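Local coordinates for glycoside hydrolase family 81 (Clostridium thermocellum, PDB 6FOP), which probably hydrolyses beta-1,3-glucans such as laminarin as a family 81 glucanase of the cellulosome, at residues A[50-55]-A[83-88]; A[237-242]-A[665-670]; A[274-279]-A[287-292]; A[308-313]-A[653-658]; A[416-421]-A[495-500]. All blocks are in the same frame, centred on the assembly; numbering follows the deposited sequence.

Contact 1: residues A[50-55]-A[83-88]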
# COMPACT_ATOMS: atom_id res chain seq x y z
N SER A 50 -1.10 20.72 9.72
CA SER A 50 -0.72 19.51 9.02
C SER A 50 0.71 19.65 8.57
O SER A 50 1.30 20.75 8.63
CB SER A 50 -1.60 19.24 7.79
OG SER A 50 -1.24 20.04 6.66
N LEU A 51 1.25 18.55 8.05
CA LEU A 51 2.44 18.58 7.20
C LEU A 51 1.93 18.59 5.76
O LEU A 51 0.71 18.57 5.52
CB LEU A 51 3.35 17.36 7.48
CG LEU A 51 4.33 17.53 8.64
CD1 LEU A 51 5.42 18.55 8.33
CD2 LEU A 51 3.66 17.83 9.97
N PRO A 52 2.83 18.67 4.78
CA PRO A 52 2.31 18.67 3.40
C PRO A 52 1.51 17.43 3.06
O PRO A 52 1.88 16.30 3.44
CB PRO A 52 3.59 18.81 2.56
CG PRO A 52 4.53 19.53 3.45
CD PRO A 52 4.29 18.90 4.79
N ILE A 53 0.45 17.64 2.28
CA ILE A 53 -0.57 16.65 1.96
C ILE A 53 -0.44 16.35 0.47
O ILE A 53 -0.74 17.19 -0.36
CB ILE A 53 -1.98 17.20 2.25
CG1 ILE A 53 -2.09 17.76 3.68
CG2 ILE A 53 -3.04 16.14 1.96
CD1 ILE A 53 -1.95 16.74 4.77
N TYR A 54 0.03 15.12 0.15
CA TYR A 54 0.33 14.78 -1.22
C TYR A 54 -0.82 14.03 -1.84
O TYR A 54 -0.89 12.81 -1.81
CB TYR A 54 1.67 14.01 -1.33
CG TYR A 54 2.88 14.88 -1.00
CD1 TYR A 54 3.33 15.00 0.31
CD2 TYR A 54 3.50 15.65 -1.98
CE1 TYR A 54 4.40 15.84 0.63
CE2 TYR A 54 4.56 16.48 -1.65
CZ TYR A 54 5.01 16.56 -0.35
OH TYR A 54 6.06 17.40 -0.09
N ALA A 55 -1.79 14.79 -2.36
CA ALA A 55 -2.97 14.24 -2.99
C ALA A 55 -2.74 13.78 -4.41
O ALA A 55 -3.02 12.61 -4.72
CB ALA A 55 -4.11 15.26 -2.92
N GLY A 83 9.18 15.93 -5.93
CA GLY A 83 7.95 16.67 -6.22
C GLY A 83 7.45 17.28 -4.93
O GLY A 83 6.36 16.93 -4.44
N ALA A 84 8.23 18.19 -4.38
CA ALA A 84 7.93 18.76 -3.07
C ALA A 84 6.73 19.69 -3.11
O ALA A 84 6.52 20.43 -4.09
CB ALA A 84 9.12 19.56 -2.55
N HIS A 85 5.97 19.67 -2.05
CA HIS A 85 4.91 20.67 -1.88
C HIS A 85 5.52 22.07 -1.85
O HIS A 85 6.51 22.31 -1.16
CB HIS A 85 4.12 20.43 -0.60
CG HIS A 85 3.22 21.58 -0.25
ND1 HIS A 85 2.06 21.86 -0.94
CD2 HIS A 85 3.37 22.55 0.68
CE1 HIS A 85 1.54 22.98 -0.45
NE2 HIS A 85 2.29 23.40 0.55
N LYS A 86 4.90 22.99 -2.59
CA LYS A 86 5.18 24.42 -2.49
C LYS A 86 3.85 25.17 -2.50
O LYS A 86 2.86 24.70 -3.04
CB LYS A 86 6.13 24.91 -3.61
CG LYS A 86 5.63 24.58 -5.00
CD LYS A 86 6.04 25.54 -6.07
CE LYS A 86 5.78 24.95 -7.43
NZ LYS A 86 4.48 25.28 -8.00
N ASN A 87 3.87 26.35 -1.90
CA ASN A 87 2.71 27.26 -1.85
C ASN A 87 2.60 28.07 -3.13
O ASN A 87 3.40 29.01 -3.35
CB ASN A 87 2.90 28.17 -0.63
CG ASN A 87 1.78 29.16 -0.43
OD1 ASN A 87 0.61 28.84 -0.48
ND2 ASN A 87 2.16 30.40 -0.13
N ASP A 88 1.64 27.74 -3.99
CA ASP A 88 1.33 28.62 -5.12
C ASP A 88 0.36 29.69 -4.63
O ASP A 88 0.51 30.87 -4.97
CB ASP A 88 0.76 27.82 -6.31
CG ASP A 88 1.80 26.94 -6.99
OD1 ASP A 88 3.01 27.28 -6.98
OD2 ASP A 88 1.40 25.86 -7.55
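Pro52 lays the CB corner of its ring against the CB methylene of His85, 3.6 Å from CB to CB. The same proline CB also meets the start of the imidazole, and the two side chains cross obliquely. His85 CG is anti to its backbone N (chi1 168°), beyond the methylene that touches the proline. The imidazole is tethered at both nitrogens from neighbouring strands: ND1 bonds Thr59 OG1, and NE2 bonds Glu68 OE1.

Tyr54 makes the polar half of the contact. Its hydroxyl reaches the backbone of the second segment, where His85 N donates to Tyr54 OH over 3.0 Å with an N-H...O angle of 168°, nearly straight. A second bond, to Ala486 O, grips the same oxygen, so the phenol links three parts of the chain. At the ring edge Tyr54 CE2 approaches Gly83 O at 3.4 Å, near the ring plane.

Strand 53-54 is the outermost strand at one end of a seven-stranded antiparallel sheet. The contact ties the loop before strand 89-93 to this edge strand, consistent with the N-terminal beta-sandwich region of family 81 enzymes.

Contact 2: residues A[237-242]-A[665-670]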
# COMPACT_ATOMS: atom_id res chain seq x y z
N THR A 237 -13.30 -17.79 -12.06
CA THR A 237 -13.33 -18.40 -13.37
C THR A 237 -12.34 -17.73 -14.31
O THR A 237 -11.57 -18.41 -14.98
CB THR A 237 -14.76 -18.36 -13.94
OG1 THR A 237 -15.64 -19.07 -13.05
CG2 THR A 237 -14.81 -18.99 -15.33
N GLU A 238 -12.31 -16.39 -14.29
CA GLU A 238 -11.46 -15.60 -15.21
C GLU A 238 -10.08 -15.24 -14.66
O GLU A 238 -9.25 -14.71 -15.39
CB GLU A 238 -12.24 -14.34 -15.67
CG GLU A 238 -13.48 -14.72 -16.47
CD GLU A 238 -14.16 -13.57 -17.23
OE1 GLU A 238 -13.63 -12.44 -17.31
OE2 GLU A 238 -15.26 -13.82 -17.76
N SER A 239 -9.83 -15.52 -13.38
CA SER A 239 -8.58 -15.15 -12.72
C SER A 239 -8.29 -13.65 -12.85
O SER A 239 -7.17 -13.25 -13.13
CB SER A 239 -7.40 -16.01 -13.22
OG SER A 239 -6.33 -16.01 -12.29
N THR A 240 -9.31 -12.84 -12.59
CA THR A 240 -9.19 -11.38 -12.66
C THR A 240 -9.61 -10.73 -11.35
O THR A 240 -10.38 -11.29 -10.58
CB THR A 240 -10.05 -10.76 -13.77
OG1 THR A 240 -11.42 -11.13 -13.56
CG2 THR A 240 -9.58 -11.21 -15.12
N LEU A 241 -9.08 -9.54 -11.13
CA LEU A 241 -9.43 -8.72 -9.98
C LEU A 241 -9.88 -7.35 -10.50
O LEU A 241 -9.10 -6.63 -11.11
CB LEU A 241 -8.23 -8.62 -9.05
CG LEU A 241 -8.37 -8.03 -7.65
CD1 LEU A 241 -8.45 -6.53 -7.75
CD2 LEU A 241 -9.55 -8.60 -6.91
N THR A 242 -11.16 -7.05 -10.29
CA THR A 242 -11.78 -5.81 -10.72
C THR A 242 -11.95 -4.88 -9.54
O THR A 242 -12.41 -5.30 -8.47
CB THR A 242 -13.14 -6.11 -11.34
OG1 THR A 242 -12.96 -6.93 -12.49
CG2 THR A 242 -13.84 -4.81 -11.75
N SER A 665 1.87 -15.74 -18.72
CA SER A 665 0.99 -15.72 -19.89
C SER A 665 -0.16 -16.73 -19.78
O SER A 665 -0.94 -16.87 -20.73
CB SER A 665 1.78 -15.97 -21.16
OG SER A 665 2.20 -17.30 -21.25
N VAL A 666 -0.23 -17.45 -18.67
CA VAL A 666 -1.23 -18.50 -18.44
C VAL A 666 -1.89 -18.28 -17.09
O VAL A 666 -1.18 -18.14 -16.08
CB VAL A 666 -0.59 -19.90 -18.40
CG1 VAL A 666 -1.64 -21.00 -18.25
CG2 VAL A 666 0.25 -20.15 -19.60
N THR A 667 -3.22 -18.34 -17.05
CA THR A 667 -3.96 -18.27 -15.80
C THR A 667 -4.77 -19.54 -15.58
O THR A 667 -4.84 -20.40 -16.46
CB THR A 667 -4.81 -17.01 -15.74
OG1 THR A 667 -5.69 -16.97 -16.87
CG2 THR A 667 -3.92 -15.76 -15.75
N ALA A 668 -5.42 -19.62 -14.42
CA ALA A 668 -6.19 -20.79 -14.04
C ALA A 668 -7.39 -20.39 -13.22
O ALA A 668 -7.39 -19.33 -12.56
CB ALA A 668 -5.34 -21.79 -13.25
N ASP A 669 -8.39 -21.27 -13.23
CA ASP A 669 -9.66 -21.05 -12.53
C ASP A 669 -9.67 -21.51 -11.06
O ASP A 669 -10.61 -22.14 -10.57
CB ASP A 669 -10.84 -21.65 -13.31
CG ASP A 669 -10.78 -23.17 -13.44
OD1 ASP A 669 -9.80 -23.81 -13.00
OD2 ASP A 669 -11.74 -23.69 -14.05
N THR A 670 -8.59 -21.17 -10.35
CA THR A 670 -8.43 -21.53 -8.94
C THR A 670 -7.54 -20.48 -8.27
O THR A 670 -6.77 -19.83 -8.95
CB THR A 670 -7.87 -22.97 -8.81
OG1 THR A 670 -8.21 -23.53 -7.55
CG2 THR A 670 -6.37 -23.01 -9.03
O HOH W 1 -6.92 -14.18 -16.78
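Ser239 and Thr667 point their CB atoms at each other and meet 3.7 Å apart, CB to CB, while their hydroxyls diverge. On the serine, OG stands anti to the backbone N (chi1 -159°) and is gripped from outside the two segments by Tyr302 O and Tyr673 OH. On the threonine, OG1 sits between its own backbone N and carbonyl carbon (chi1 57°). From there it shares a water with the other segment: the water donates to Glu238 O at 2.8 Å and lies 3.1 Å from Thr667 OG1. A bridge through solvent thus stands in for a direct hydrogen bond, of which there is none across the contact.

Beyond the pair, Ser239 CB comes within 3.4 Å of Ala668 O, so a carbonyl as well as a side chain faces the serine methylene. Asp669 meets the first segment through its methylene: its CB lies 3.7 Å from Thr237 O, while its carboxylate takes a bond from Thr697 N through OD1.

Both backbones bend where they touch. Ser239, with positive phi (55°), and Thr240 face Asn235 in a G1 beta bulge of the hairpin joining strands 223-235 and 240-251, and Asp669 is the centre of an inverse gamma turn. The contact is therefore a bulged hairpin end set against the turn-containing loop that precedes strand 673-678.

Contact 3: residues A[274-279]-A[287-292]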
# COMPACT_ATOMS: atom_id res chain seq x y z
N ILE A 274 -11.62 2.74 -20.13
CA ILE A 274 -11.64 4.19 -20.04
C ILE A 274 -11.40 4.81 -21.42
O ILE A 274 -10.75 4.21 -22.29
CB ILE A 274 -10.60 4.70 -19.03
CG1 ILE A 274 -9.17 4.30 -19.41
CG2 ILE A 274 -10.94 4.27 -17.62
CD1 ILE A 274 -8.10 4.86 -18.51
N LEU A 275 -11.87 6.05 -21.58
CA LEU A 275 -11.67 6.87 -22.78
C LEU A 275 -11.11 8.22 -22.31
O LEU A 275 -11.87 9.16 -22.13
CB LEU A 275 -12.97 7.02 -23.56
CG LEU A 275 -13.33 5.80 -24.38
CD1 LEU A 275 -14.74 5.94 -24.92
CD2 LEU A 275 -12.33 5.60 -25.52
N PRO A 276 -9.79 8.32 -22.14
CA PRO A 276 -9.21 9.52 -21.57
C PRO A 276 -9.53 10.80 -22.34
O PRO A 276 -9.67 10.79 -23.55
CB PRO A 276 -7.72 9.24 -21.59
CG PRO A 276 -7.67 7.75 -21.43
CD PRO A 276 -8.76 7.29 -22.34
N LEU A 277 -9.62 11.87 -21.57
CA LEU A 277 -9.67 13.22 -22.07
C LEU A 277 -8.29 13.58 -22.61
O LEU A 277 -7.33 12.85 -22.40
CB LEU A 277 -10.05 14.18 -20.94
CG LEU A 277 -11.40 13.96 -20.25
CD1 LEU A 277 -11.51 14.91 -19.08
CD2 LEU A 277 -12.55 14.15 -21.22
N PRO A 278 -8.17 14.73 -23.32
CA PRO A 278 -6.84 15.12 -23.78
C PRO A 278 -5.88 15.52 -22.67
O PRO A 278 -4.65 15.49 -22.86
CB PRO A 278 -7.13 16.35 -24.67
CG PRO A 278 -8.56 16.25 -25.04
CD PRO A 278 -9.24 15.57 -23.90
N TYR A 279 -6.42 15.89 -21.53
CA TYR A 279 -5.63 16.54 -20.50
C TYR A 279 -4.80 15.56 -19.70
O TYR A 279 -5.30 14.49 -19.29
CB TYR A 279 -6.57 17.27 -19.55
CG TYR A 279 -7.57 18.17 -20.23
CD1 TYR A 279 -7.16 19.15 -21.14
CD2 TYR A 279 -8.92 18.03 -19.95
CE1 TYR A 279 -8.08 19.98 -21.74
CE2 TYR A 279 -9.84 18.85 -20.56
CZ TYR A 279 -9.42 19.82 -21.45
OH TYR A 279 -10.33 20.66 -22.04
N ILE A 287 2.91 10.32 -15.63
CA ILE A 287 1.83 11.06 -16.24
C ILE A 287 0.52 10.56 -15.63
O ILE A 287 0.27 9.34 -15.59
CB ILE A 287 1.79 10.82 -17.76
CG1 ILE A 287 3.06 11.36 -18.41
CG2 ILE A 287 0.53 11.40 -18.39
CD1 ILE A 287 3.31 12.83 -18.26
N MET A 288 -0.29 11.49 -15.14
CA MET A 288 -1.68 11.22 -14.76
C MET A 288 -2.54 11.57 -15.95
O MET A 288 -2.48 12.69 -16.44
CB MET A 288 -2.12 11.98 -13.51
CG MET A 288 -1.44 11.48 -12.25
SD MET A 288 -1.99 12.27 -10.73
CE MET A 288 -3.36 11.20 -10.23
N LYS A 289 -3.33 10.61 -16.41
CA LYS A 289 -4.35 10.86 -17.41
C LYS A 289 -5.62 11.32 -16.72
O LYS A 289 -5.74 11.27 -15.50
CB LYS A 289 -4.59 9.61 -18.28
CG LYS A 289 -3.38 9.24 -19.12
CD LYS A 289 -3.74 8.12 -20.11
CE LYS A 289 -2.54 7.73 -20.94
NZ LYS A 289 -2.91 6.66 -21.90
N THR A 290 -6.56 11.80 -17.52
CA THR A 290 -7.84 12.23 -16.99
C THR A 290 -9.00 11.59 -17.73
O THR A 290 -8.91 11.26 -18.92
CB THR A 290 -7.99 13.76 -17.03
OG1 THR A 290 -7.88 14.25 -18.37
CG2 THR A 290 -7.01 14.44 -16.11
N ILE A 291 -10.12 11.46 -17.01
CA ILE A 291 -11.37 10.98 -17.60
C ILE A 291 -12.50 11.86 -17.07
O ILE A 291 -12.34 12.52 -16.03
CB ILE A 291 -11.69 9.50 -17.25
CG1 ILE A 291 -11.83 9.31 -15.73
CG2 ILE A 291 -10.58 8.62 -17.83
CD1 ILE A 291 -12.28 7.94 -15.36
N GLN A 292 -13.58 11.90 -17.81
CA GLN A 292 -14.82 12.50 -17.32
C GLN A 292 -15.68 11.41 -16.76
O GLN A 292 -16.00 10.44 -17.46
CB GLN A 292 -15.58 13.18 -18.46
CG GLN A 292 -17.02 13.60 -18.13
CD GLN A 292 -17.15 14.47 -16.95
OE1 GLN A 292 -18.00 14.22 -16.08
NE2 GLN A 292 -16.36 15.54 -16.90
O HOH W 2 -13.71 10.26 -20.27
O HOH W 3 -5.70 12.01 -20.39
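The irregular segment 274-279 runs over strand 287-292 with end-to-end directions 110° apart, and the two backbones come nearest at Pro276 and Ile291, 4.7 Å from CA to CA. Leu277 N donates to Thr290 O at 2.8 Å with an N-H...O angle of 154°. The same carbonyl is approached by Pro276 CA at 3.2 Å, a CA-H...O contact.

Thr290 thus accepts through O, and it donates through OG1. That hydroxyl, placed between the backbone N and carbonyl carbon (chi1 59°), bonds Tyr279 O over 2.7 Å and also meets Leu277 CB and the edge of the Tyr279 ring. The Leu277 side chain crosses that of Thr290 at about a right angle, carrying CD1 to within 3.8 Å of Ile291 C. Apolar contact continues between Ile274 CB and Ile291 CG2, 4.1 Å apart. Pro276 CG rests on Lys289 CD, while the lysine's charged end makes a cation-pi contact with Trp268.

Two waters complete the join. One links Leu275 O to Gln292 N; the other donates to Leu277 O and Tyr279 O and accepts from Thr290 N. With direct bonds and bridging waters serving so many main-chain groups, the join rests on backbone polarity as much as on apolar packing.

Contact 4: residues A[308-313]-A[653-658]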
# COMPACT_ATOMS: atom_id res chain seq x y z
N ASN A 308 3.75 -22.69 -0.79
CA ASN A 308 5.15 -23.13 -0.81
C ASN A 308 5.43 -23.64 -2.21
O ASN A 308 4.53 -24.01 -2.94
CB ASN A 308 5.42 -24.25 0.21
CG ASN A 308 4.48 -25.45 0.05
OD1 ASN A 308 3.37 -25.47 0.59
ND2 ASN A 308 4.93 -26.46 -0.67
N LEU A 309 6.72 -23.67 -2.58
CA LEU A 309 7.12 -24.37 -3.78
C LEU A 309 7.11 -25.91 -3.53
O LEU A 309 7.27 -26.36 -2.40
CB LEU A 309 8.51 -23.92 -4.25
CG LEU A 309 8.60 -22.46 -4.69
CD1 LEU A 309 10.01 -22.15 -5.15
CD2 LEU A 309 7.61 -22.15 -5.80
N PRO A 310 6.83 -26.69 -4.58
CA PRO A 310 6.76 -28.15 -4.43
C PRO A 310 8.16 -28.77 -4.25
O PRO A 310 9.16 -28.06 -4.25
CB PRO A 310 6.13 -28.60 -5.75
CG PRO A 310 6.61 -27.62 -6.73
CD PRO A 310 6.60 -26.28 -5.99
N ASP A 311 8.19 -30.09 -4.09
CA ASP A 311 9.45 -30.83 -3.93
C ASP A 311 9.92 -31.30 -5.28
O ASP A 311 9.83 -32.47 -5.60
CB ASP A 311 9.26 -31.99 -2.96
CG ASP A 311 10.52 -32.76 -2.70
OD1 ASP A 311 11.64 -32.30 -3.03
OD2 ASP A 311 10.39 -33.85 -2.13
N LYS A 312 10.45 -30.38 -6.08
CA LYS A 312 10.88 -30.66 -7.44
C LYS A 312 12.30 -30.22 -7.75
O LYS A 312 12.75 -30.33 -8.88
CB LYS A 312 9.90 -30.10 -8.48
CG LYS A 312 8.52 -30.71 -8.40
CD LYS A 312 8.51 -32.18 -8.82
CE LYS A 312 7.13 -32.76 -8.62
NZ LYS A 312 7.06 -34.23 -8.90
N GLY A 313 13.04 -29.79 -6.75
CA GLY A 313 14.33 -29.16 -6.98
C GLY A 313 15.48 -30.10 -7.26
O GLY A 313 15.44 -31.28 -6.92
N ILE A 653 15.95 -21.79 -4.93
CA ILE A 653 16.81 -21.71 -6.10
C ILE A 653 16.77 -23.01 -6.91
O ILE A 653 16.64 -22.99 -8.14
CB ILE A 653 18.26 -21.40 -5.67
CG1 ILE A 653 18.36 -19.98 -5.11
CG2 ILE A 653 19.20 -21.55 -6.85
CD1 ILE A 653 19.67 -19.68 -4.41
N CYS A 654 16.86 -24.15 -6.21
CA CYS A 654 16.93 -25.45 -6.91
C CYS A 654 15.58 -25.84 -7.52
O CYS A 654 15.54 -26.53 -8.54
CB CYS A 654 17.41 -26.54 -5.97
SG CYS A 654 19.14 -26.36 -5.50
N ASN A 655 14.46 -25.40 -6.91
CA ASN A 655 13.17 -25.60 -7.57
C ASN A 655 13.07 -24.79 -8.87
O ASN A 655 12.58 -25.30 -9.88
CB ASN A 655 12.00 -25.31 -6.65
CG ASN A 655 11.52 -26.56 -5.92
OD1 ASN A 655 11.03 -27.50 -6.55
ND2 ASN A 655 11.70 -26.60 -4.61
N LEU A 656 13.52 -23.53 -8.86
CA LEU A 656 13.49 -22.77 -10.12
C LEU A 656 14.40 -23.39 -11.19
O LEU A 656 14.08 -23.40 -12.36
CB LEU A 656 13.80 -21.29 -9.90
CG LEU A 656 12.75 -20.54 -9.06
CD1 LEU A 656 13.27 -19.16 -8.68
CD2 LEU A 656 11.44 -20.45 -9.78
N ASP A 657 15.52 -23.96 -10.73
CA ASP A 657 16.45 -24.69 -11.59
C ASP A 657 15.76 -25.85 -12.34
O ASP A 657 16.02 -26.07 -13.53
CB ASP A 657 17.64 -25.18 -10.74
CG ASP A 657 18.78 -25.75 -11.58
OD1 ASP A 657 19.10 -25.25 -12.68
OD2 ASP A 657 19.38 -26.72 -11.10
N SER A 658 14.84 -26.53 -11.65
CA SER A 658 14.11 -27.64 -12.21
C SER A 658 12.85 -27.23 -12.98
O SER A 658 12.58 -27.73 -14.09
CB SER A 658 13.70 -28.55 -11.05
OG SER A 658 12.96 -29.62 -11.52
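Leu309 begins the contact by placing CD1 4.0 Å from Asn655 CB, where a loop docks on helix 646-659, the last helix of a region consistent with the alpha/alpha-barrel fold of the six-hairpin clan. The two side chains slide past each other in opposite directions. Pro310 follows: its CG lies 4.4 Å from Asn655 OD1, and its ring also touches strand 710-715.

Asp311 turns away from the helix, and its OD1 makes a salt bridge with Arg317 and a hydrogen bond with Tyr315 OH. At Lys312 the backbone is held on both sides of the residue. Lys312 N donates to Asn655 OD1 over 3.0 Å, in the plane of the amide carbonyl and on a lone pair, although the N-H...O angle is a bent 136°. The other end of that amide, ND2, bonds His651 O one turn back, which fixes its rotation. Lys312 O accepts from Ser658 OG at 2.7 Å, with OG anti to the serine N (chi1 178°), though the serine has a second conformer and this bond may be only partly populated.

Gly313 then brings the backbones closest, 3.8 Å from its CA to that of Asn655. With no side chain between, Gly313 CA makes a CA-H...O contact of 3.3 Å with Cys654 O.

Contact 5: residues A[416-421]-A[495-500]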
# COMPACT_ATOMS: atom_id res chain seq x y z
N HIS A 416 2.28 -1.58 10.92
CA HIS A 416 1.57 -2.75 11.44
C HIS A 416 1.45 -3.86 10.39
O HIS A 416 1.43 -5.05 10.74
CB HIS A 416 0.19 -2.41 11.99
CG HIS A 416 0.23 -1.69 13.30
ND1 HIS A 416 -0.88 -1.56 14.11
CD2 HIS A 416 1.23 -1.04 13.93
CE1 HIS A 416 -0.55 -0.89 15.20
NE2 HIS A 416 0.73 -0.55 15.11
N HIS A 417 1.29 -3.49 9.14
CA HIS A 417 1.23 -4.49 8.07
C HIS A 417 2.52 -5.30 7.97
O HIS A 417 2.46 -6.53 7.82
CB HIS A 417 0.78 -3.87 6.72
CG HIS A 417 1.71 -2.82 6.15
ND1 HIS A 417 2.50 -2.00 6.93
CD2 HIS A 417 1.94 -2.46 4.88
CE1 HIS A 417 3.18 -1.18 6.14
NE2 HIS A 417 2.85 -1.44 4.89
N PHE A 418 3.68 -4.63 8.10
CA PHE A 418 4.96 -5.34 8.04
C PHE A 418 5.04 -6.33 9.21
O PHE A 418 5.46 -7.49 9.03
CB PHE A 418 6.13 -4.37 8.18
CG PHE A 418 6.23 -3.32 7.10
CD1 PHE A 418 5.69 -3.48 5.84
CD2 PHE A 418 6.98 -2.18 7.35
CE1 PHE A 418 5.91 -2.53 4.85
CE2 PHE A 418 7.16 -1.22 6.39
CZ PHE A 418 6.62 -1.40 5.13
N HIS A 419 4.73 -5.87 10.42
CA HIS A 419 4.89 -6.74 11.58
C HIS A 419 3.89 -7.89 11.52
O HIS A 419 4.24 -9.07 11.69
CB HIS A 419 4.62 -6.00 12.89
CG HIS A 419 5.62 -4.98 13.30
ND1 HIS A 419 6.21 -4.04 12.48
CD2 HIS A 419 6.04 -4.69 14.55
CE1 HIS A 419 6.96 -3.24 13.22
NE2 HIS A 419 6.87 -3.61 14.47
N TYR A 420 2.62 -7.55 11.35
CA TYR A 420 1.57 -8.54 11.50
C TYR A 420 1.50 -9.49 10.31
O TYR A 420 0.99 -10.59 10.45
CB TYR A 420 0.24 -7.88 11.76
CG TYR A 420 0.16 -7.04 13.02
CD1 TYR A 420 1.17 -7.00 13.96
CD2 TYR A 420 -0.94 -6.21 13.23
CE1 TYR A 420 1.10 -6.20 15.08
CE2 TYR A 420 -1.02 -5.40 14.32
CZ TYR A 420 0.00 -5.37 15.25
OH TYR A 420 -0.04 -4.58 16.35
N GLY A 421 1.99 -9.10 9.14
CA GLY A 421 2.01 -9.99 8.00
C GLY A 421 2.72 -11.31 8.30
O GLY A 421 2.29 -12.36 7.85
N SER A 495 7.68 -5.38 -0.42
CA SER A 495 7.61 -6.82 -0.26
C SER A 495 7.10 -7.22 1.12
O SER A 495 6.40 -8.23 1.23
CB SER A 495 8.97 -7.44 -0.60
OG SER A 495 10.06 -6.70 -0.04
N GLU A 496 7.41 -6.47 2.18
CA GLU A 496 6.78 -6.76 3.47
C GLU A 496 5.27 -6.44 3.52
O GLU A 496 4.52 -7.10 4.24
CB GLU A 496 7.50 -6.13 4.66
CG GLU A 496 8.75 -6.89 5.04
CD GLU A 496 9.40 -6.45 6.32
OE1 GLU A 496 9.19 -5.29 6.73
OE2 GLU A 496 10.17 -7.27 6.90
N ALA A 497 4.81 -5.47 2.72
CA ALA A 497 3.37 -5.23 2.58
C ALA A 497 2.75 -6.45 1.87
O ALA A 497 1.75 -7.03 2.32
CB ALA A 497 3.13 -3.96 1.78
N ILE A 498 3.37 -6.87 0.78
CA ILE A 498 2.87 -8.00 -0.01
C ILE A 498 2.88 -9.32 0.78
O ILE A 498 1.99 -10.15 0.59
CB ILE A 498 3.62 -8.08 -1.36
CG1 ILE A 498 3.15 -6.93 -2.27
CG2 ILE A 498 3.48 -9.44 -2.03
CD1 ILE A 498 4.12 -6.60 -3.39
N ASN A 499 3.84 -9.47 1.70
CA ASN A 499 3.84 -10.63 2.58
C ASN A 499 2.56 -10.70 3.39
O ASN A 499 1.98 -11.79 3.58
CB ASN A 499 5.03 -10.55 3.52
CG ASN A 499 5.17 -11.75 4.43
OD1 ASN A 499 5.16 -12.91 3.97
ND2 ASN A 499 5.34 -11.50 5.71
N ALA A 500 2.10 -9.55 3.91
CA ALA A 500 0.83 -9.56 4.65
C ALA A 500 -0.33 -9.95 3.74
O ALA A 500 -1.22 -10.71 4.12
CB ALA A 500 0.56 -8.21 5.28
O HOH W 4 5.01 -8.74 6.53
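Phe418 presents a ring edge to Ala497 N, 3.8 Å from CE1 and near the ring plane, and turns one face to its neighbour His417, whose CE1 stands 3.3 Å above that plane toward the rim. In return, one face of the imidazole carries Phe418 CD1, also offset toward the rim. Obliquely to these rings come the methylene and methyl groups of the other helix: Glu496 CB is 3.4 Å from Phe418 CD1, and Ala497 CB is 3.6 Å from His417 CD2.

The Glu496 side chain crosses that of Phe418 at about a right angle, the carboxylate and ring planes 50° apart. Its OE1 lies 3.5 Å from Phe418 CB, and OE2 is gripped by the hydroxyls of Tyr340 and Tyr422. His417 is anchored through NE2 to Gln491 OE1.

Further along, Gly421, with no side chain, lets its CA come 3.6 Å from Ala500 CB, and the CA atoms of Gly421 and Ala500 are equally near. A water joins the two helices, donating to Phe418 O and Glu496 O and accepting from Asn499 ND2.

The axes of segments 416-421 and 495-500 pass 7.8 Å apart and cross at 54°. This close glycine-alanine packing joins helices 416-433 and 494-511 in the family 81 C-terminal domain, consistent with the alpha/alpha barrel of six-hairpin glycosidases.

From the N terminus, contact 1 closes a short loop at the edge of the seven-stranded sheet before any other contact opens. Contact 2 then opens at 237-242 and closes at 665-670, joining the 223-235/240-251 hairpin to the loop between helix 646-659 and strand 673-678; contacts 3, 4 and 5 nest inside its span. Contact 3 closes early, binding a loop to its nearby strand. Contact 4 next opens at 308-313 and closes at 653-658, enclosing the helical region and, within it, the helix pair of contact 5. No two contacts cross along the chain. In space, contacts 1 and 3 are neighbours, about 6 Å between nearest atoms, whereas contacts 1 and 4 lie on opposite sides of the chain's centre.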